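PDB 3TQU: dITP/XTP pyrophosphatase from Coxiella burnetii, which probably hydrolyses non-canonical purine nucleoside triphosphates such as XTP, dITP and ITP to monophosphates and diphosphate, clearing them from the nucleotide pool. Local coordinates for residues N52-A57 and P134-C139; E6-S11 and R58-Q63. All coordinates share one frame; numbering follows the deposited sequence.

Helix 49-64 takes part in both interactions, laying successive turns against one mixed sheet. In interaction 1 its first half meets the start of strand 137-147 next to the second subunit; in interaction 2 its later turns meet the end of strand 5-9. The two contacts have centres 11 Å apart and touch where Lys56 O lies 3.9 Å from Ala10 CB. The metal site lies at a similar remove from each: the bound calcium ion, held by Glu44 and Asp72, is about 12 Å from the side chain of Ile54 and about 11 Å from that of Ala10. Ser11, a predicted substrate-binding residue, directly follows Ala10.

Interaction 1. Residues N52-A57 and P134-C139; sequences NAIIKA and PAPLIC
Where helix 49-64 crosses the sheet beside the dimer interface, Ile54 sets its side chain against Pro136 and Ile138, at the entrance to strand 137-147. The contact is small and wholly apolar. Ile54 CD1 approaches the proline ring at CG, 4.3 Å away, while CG1 of the same isoleucine comes within 4.4 Å of Ile138 CD1. Ile54 thus spans Pro136 and Ile138, on either side in sequence of Leu137, which packs against helix 185-199. Pro136 is directed at the helix, whereas Ile138 comes near it through the end of its chain. CB of Ile54 is not aimed at the strand; the reach comes from the extended end of the chain, with CD1 anti to CA (chi2 167°). Ile138 likewise reaches over with its end, but with a folded chain (chi2 -61°) that brings CD1 to Ile54. At 7.9 Å between the CA atoms of Ile54 and Pro136, the backbones stay well apart and the contacts are made by side chains. Ala126 of strand 118-128 touches both Ala53 and Ile138, and Val50 and Thr48 of the second subunit pack on Ile54 and Pro136. Two residues earlier in the helix, Asn52 ND2 hydrogen-bonds to Asp72 OD2, tying this helix to the calcium site. The arrangement is a helix packed through aliphatic side chains on the face of the central mixed sheet of the HAM1 fold, at its homodimer interface.

Interaction 2. Residues E6-S11 and R58-Q63; sequences EIVLAS and RHAAKQ
Val8 and Ala10 converge on a single methyl group, that of Ala60 in helix 49-64. Val8 CG1 is the nearer, 4.1 Å from Ala60 CB, and Ala10 CB stands 4.3 Å from the same atom. All three side chains leave their backbones toward the partner segment, and the small alanines let the backbones close to 5.9 Å between the CA atoms of Ala10 and Ala60. On Val8, CG1 lies anti to the backbone N (chi1 172°), which leaves this branch, rather than CG2, as the one that meets the helix. Leu9, between the two, points away from the helix and packs on Leu17 of helix 14-23, as expected for an extended strand with helices on both sides. The three touching residues are buried, and no hydrogen bond or charge joins the segments.

Away from Ala60 the contact gives way to the solvent side, where Lys62 and Gln63 are exposed, and the Gln63 side chain folds back, placing CG 3.8 Å above one face of the His59 ring, offset toward the rim. Arg58 and His59, in contrast, are tied down, Arg58 NH2 by a salt bridge to Glu51 of the second subunit and His59 NE2 by a hydrogen bond to Pro40 O.

Strand 5-9 runs between strands 29-33 and 68-77, parallel to both. Ala68 of the latter touches Ala60 and Ala61, and Ala70 touches Ala10, so the helix rests across two neighbouring strands, while helix 14-23 packs on the other face of the sheet.

Interaction 1. Residues N52-A57 and P134-C139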
loop_
_atom_site.group_PDB
_atom_site.type_symbol
_atom_site.label_atom_id
_atom_site.label_comp_id
_atom_site.label_asym_id
_atom_site.label_seq_id
_atom_site.Cartn_x
_atom_site.Cartn_y
_atom_site.Cartn_z
ATOM N N ASN A 52 1.276 -8.527 4.096
ATOM C CA ASN A 52 2.203 -9.645 3.977
ATOM C C ASN A 52 3.453 -9.257 3.194
ATOM O O ASN A 52 4.568 -9.650 3.546
ATOM C CB ASN A 52 1.510 -10.856 3.347
ATOM C CG ASN A 52 0.536 -11.526 4.299
ATOM O OD1 ASN A 52 0.769 -11.573 5.509
ATOM N ND2 ASN A 52 -0.561 -12.046 3.759
ATOM N N ALA A 53 3.260 -8.470 2.140
ATOM C CA ALA A 53 4.375 -7.975 1.344
ATOM C C ALA A 53 5.337 -7.185 2.223
ATOM O O ALA A 53 6.555 -7.351 2.135
ATOM C CB ALA A 53 3.870 -7.112 0.189
ATOM N N ILE A 54 4.788 -6.332 3.083
ATOM C CA ILE A 54 5.616 -5.541 3.988
ATOM C C ILE A 54 6.303 -6.418 5.029
ATOM O O ILE A 54 7.496 -6.260 5.295
ATOM C CB ILE A 54 4.800 -4.435 4.684
ATOM C CG1 ILE A 54 4.453 -3.340 3.674
ATOM C CG2 ILE A 54 5.581 -3.847 5.838
ATOM C CD1 ILE A 54 3.410 -2.366 4.157
ATOM N N ILE A 55 5.546 -7.344 5.610
ATOM C CA ILE A 55 6.084 -8.248 6.619
ATOM C C ILE A 55 7.332 -8.956 6.101
ATOM O O ILE A 55 8.332 -9.063 6.804
ATOM C CB ILE A 55 5.041 -9.295 7.060
ATOM C CG1 ILE A 55 3.988 -8.650 7.969
ATOM C CG2 ILE A 55 5.717 -10.457 7.778
ATOM C CD1 ILE A 55 2.866 -9.594 8.377
ATOM N N LYS A 56 7.268 -9.420 4.859
ATOM C CA LYS A 56 8.350 -10.211 4.287
ATOM C C LYS A 56 9.531 -9.345 3.848
ATOM O O LYS A 56 10.687 -9.735 4.007
ATOM C CB LYS A 56 7.828 -11.070 3.132
ATOM C CG LYS A 56 6.753 -12.067 3.565
ATOM C CD LYS A 56 6.391 -13.036 2.453
ATOM C CE LYS A 56 5.787 -12.319 1.255
ATOM N NZ LYS A 56 5.317 -13.293 0.224
ATOM N N ALA A 57 9.242 -8.166 3.310
ATOM C CA ALA A 57 10.300 -7.247 2.909
ATOM C C ALA A 57 11.035 -6.680 4.124
ATOM O O ALA A 57 12.262 -6.589 4.128
ATOM C CB ALA A 57 9.738 -6.123 2.043
ATOM N N PRO A 134 9.212 3.670 6.910
ATOM C CA PRO A 134 7.781 3.807 7.198
ATOM C C PRO A 134 6.955 4.044 5.935
ATOM O O PRO A 134 5.722 4.028 6.003
ATOM C CB PRO A 134 7.738 5.053 8.077
ATOM C CG PRO A 134 8.843 5.898 7.531
ATOM C CD PRO A 134 9.935 4.937 7.119
ATOM N N ALA A 135 7.628 4.259 4.808
ATOM C CA ALA A 135 6.952 4.611 3.565
ATOM C C ALA A 135 7.496 3.809 2.388
ATOM O O ALA A 135 8.046 4.378 1.437
ATOM C CB ALA A 135 7.088 6.098 3.298
ATOM N N PRO A 136 7.348 2.479 2.450
ATOM C CA PRO A 136 7.844 1.622 1.373
ATOM C C PRO A 136 7.133 1.935 0.066
ATOM O O PRO A 136 5.989 2.395 0.079
ATOM C CB PRO A 136 7.469 0.213 1.848
ATOM C CG PRO A 136 6.317 0.421 2.776
ATOM C CD PRO A 136 6.618 1.713 3.475
ATOM N N LEU A 137 7.815 1.710 -1.051
ATOM C CA LEU A 137 7.162 1.782 -2.344
ATOM C C LEU A 137 6.166 0.638 -2.425
ATOM O O LEU A 137 6.523 -0.513 -2.178
ATOM C CB LEU A 137 8.186 1.646 -3.467
ATOM C CG LEU A 137 7.625 1.557 -4.888
ATOM C CD1 LEU A 137 6.837 2.812 -5.240
ATOM C CD2 LEU A 137 8.751 1.331 -5.880
ATOM N N ILE A 138 4.919 0.951 -2.758
ATOM C CA ILE A 138 3.897 -0.076 -2.914
ATOM C C ILE A 138 3.391 -0.080 -4.351
ATOM O O ILE A 138 2.898 0.934 -4.842
ATOM C CB ILE A 138 2.701 0.159 -1.970
ATOM C CG1 ILE A 138 3.169 0.228 -0.512
ATOM C CG2 ILE A 138 1.646 -0.925 -2.160
ATOM C CD1 ILE A 138 3.835 -1.037 -0.016
ATOM N N CYS A 139 3.530 -1.217 -5.023
ATOM C CA CYS A 139 3.004 -1.378 -6.373
ATOM C C CYS A 139 1.882 -2.402 -6.344
ATOM O O CYS A 139 2.075 -3.526 -5.885
ATOM C CB CYS A 139 4.105 -1.835 -7.329
ATOM S SG CYS A 139 5.497 -0.695 -7.438
#

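Interaction 2. Residues E6-S11 and R58-Q63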
loop_
_atom_site.group_PDB
_atom_site.type_symbol
_atom_site.label_atom_id
_atom_site.label_comp_id
_atom_site.label_asym_id
_atom_site.label_seq_id
_atom_site.Cartn_x
_atom_site.Cartn_y
_atom_site.Cartn_z
ATOM N N GLU A 6 22.226 -2.908 -4.768
ATOM C CA GLU A 6 21.878 -4.263 -4.356
ATOM C C GLU A 6 20.551 -4.296 -3.603
ATOM O O GLU A 6 20.389 -3.617 -2.588
ATOM C CB GLU A 6 22.981 -4.857 -3.479
ATOM C CG GLU A 6 24.289 -5.123 -4.205
ATOM C CD GLU A 6 25.316 -5.795 -3.313
ATOM O OE1 GLU A 6 25.428 -5.407 -2.130
ATOM O OE2 GLU A 6 26.005 -6.720 -3.791
ATOM N N ILE A 7 19.606 -5.085 -4.101
ATOM C CA ILE A 7 18.323 -5.246 -3.427
ATOM C C ILE A 7 18.043 -6.719 -3.160
ATOM O O ILE A 7 18.182 -7.554 -4.047
ATOM C CB ILE A 7 17.167 -4.640 -4.248
ATOM C CG1 ILE A 7 17.439 -3.163 -4.552
ATOM C CG2 ILE A 7 15.847 -4.780 -3.500
ATOM C CD1 ILE A 7 16.401 -2.524 -5.453
ATOM N N VAL A 8 17.658 -7.034 -1.929
ATOM C CA VAL A 8 17.360 -8.410 -1.553
ATOM C C VAL A 8 15.939 -8.788 -1.946
ATOM O O VAL A 8 14.997 -8.040 -1.689
ATOM C CB VAL A 8 17.532 -8.634 -0.036
ATOM C CG1 VAL A 8 17.038 -10.021 0.356
ATOM C CG2 VAL A 8 18.985 -8.446 0.369
ATOM N N LEU A 9 15.798 -9.950 -2.574
ATOM C CA LEU A 9 14.496 -10.492 -2.925
ATOM C C LEU A 9 14.091 -11.514 -1.870
ATOM O O LEU A 9 14.800 -12.493 -1.646
ATOM C CB LEU A 9 14.560 -11.164 -4.301
ATOM C CG LEU A 9 13.233 -11.431 -5.018
ATOM C CD1 LEU A 9 12.563 -10.119 -5.410
ATOM C CD2 LEU A 9 13.458 -12.295 -6.251
ATOM N N ALA A 10 12.955 -11.287 -1.219
ATOM C CA ALA A 10 12.518 -12.169 -0.140
ATOM C C ALA A 10 12.092 -13.550 -0.646
ATOM O O ALA A 10 12.160 -14.537 0.085
ATOM C CB ALA A 10 11.393 -11.516 0.655
ATOM N N SER A 11 11.671 -13.618 -1.904
ATOM C CA SER A 11 11.130 -14.851 -2.473
ATOM C C SER A 11 12.188 -15.918 -2.780
ATOM O O SER A 11 13.315 -15.604 -3.153
ATOM C CB SER A 11 10.346 -14.528 -3.745
ATOM O OG SER A 11 9.825 -15.704 -4.333
ATOM N N ARG A 58 10.287 -6.303 5.156
ATOM C CA ARG A 58 10.900 -5.761 6.363
ATOM C C ARG A 58 11.807 -6.789 7.024
ATOM O O ARG A 58 12.875 -6.449 7.536
ATOM C CB ARG A 58 9.847 -5.292 7.365
ATOM C CG ARG A 58 10.469 -4.717 8.632
ATOM C CD ARG A 58 9.531 -4.772 9.824
ATOM N NE ARG A 58 8.341 -3.947 9.651
ATOM C CZ ARG A 58 7.110 -4.435 9.568
ATOM N NH1 ARG A 58 6.912 -5.741 9.640
ATOM N NH2 ARG A 58 6.079 -3.622 9.413
ATOM N N HIS A 59 11.365 -8.043 7.019
ATOM C CA HIS A 59 12.139 -9.140 7.589
ATOM C C HIS A 59 13.468 -9.287 6.860
ATOM O O HIS A 59 14.531 -9.319 7.483
ATOM C CB HIS A 59 11.341 -10.443 7.504
ATOM C CG HIS A 59 12.088 -11.647 7.988
ATOM N ND1 HIS A 59 12.524 -11.780 9.288
ATOM C CD2 HIS A 59 12.464 -12.778 7.346
ATOM C CE1 HIS A 59 13.140 -12.941 9.425
ATOM N NE2 HIS A 59 13.118 -13.565 8.261
ATOM N N ALA A 60 13.400 -9.368 5.535
ATOM C CA ALA A 60 14.596 -9.525 4.720
ATOM C C ALA A 60 15.570 -8.367 4.925
ATOM O O ALA A 60 16.783 -8.572 5.033
ATOM C CB ALA A 60 14.221 -9.661 3.250
ATOM N N ALA A 61 15.037 -7.149 4.981
ATOM C CA ALA A 61 15.864 -5.959 5.158
ATOM C C ALA A 61 16.524 -5.948 6.530
ATOM O O ALA A 61 17.688 -5.571 6.672
ATOM C CB ALA A 61 15.027 -4.693 4.969
ATOM N N LYS A 62 15.764 -6.358 7.538
ATOM C CA LYS A 62 16.259 -6.403 8.904
ATOM C C LYS A 62 17.467 -7.328 9.018
ATOM O O LYS A 62 18.489 -6.967 9.601
ATOM C CB LYS A 62 15.151 -6.873 9.844
ATOM C CG LYS A 62 15.517 -6.817 11.315
ATOM C CD LYS A 62 14.422 -7.434 12.167
ATOM C CE LYS A 62 14.710 -7.253 13.645
ATOM N NZ LYS A 62 14.759 -5.812 14.011
ATOM N N GLN A 63 17.348 -8.523 8.452
ATOM C CA GLN A 63 18.393 -9.531 8.582
ATOM C C GLN A 63 19.624 -9.249 7.721
ATOM O O GLN A 63 20.747 -9.569 8.115
ATOM C CB GLN A 63 17.838 -10.919 8.258
ATOM C CG GLN A 63 16.574 -11.257 9.014
ATOM C CD GLN A 63 16.700 -10.972 10.496
ATOM O OE1 GLN A 63 15.807 -10.380 11.102
ATOM N NE2 GLN A 63 17.811 -11.395 11.090
#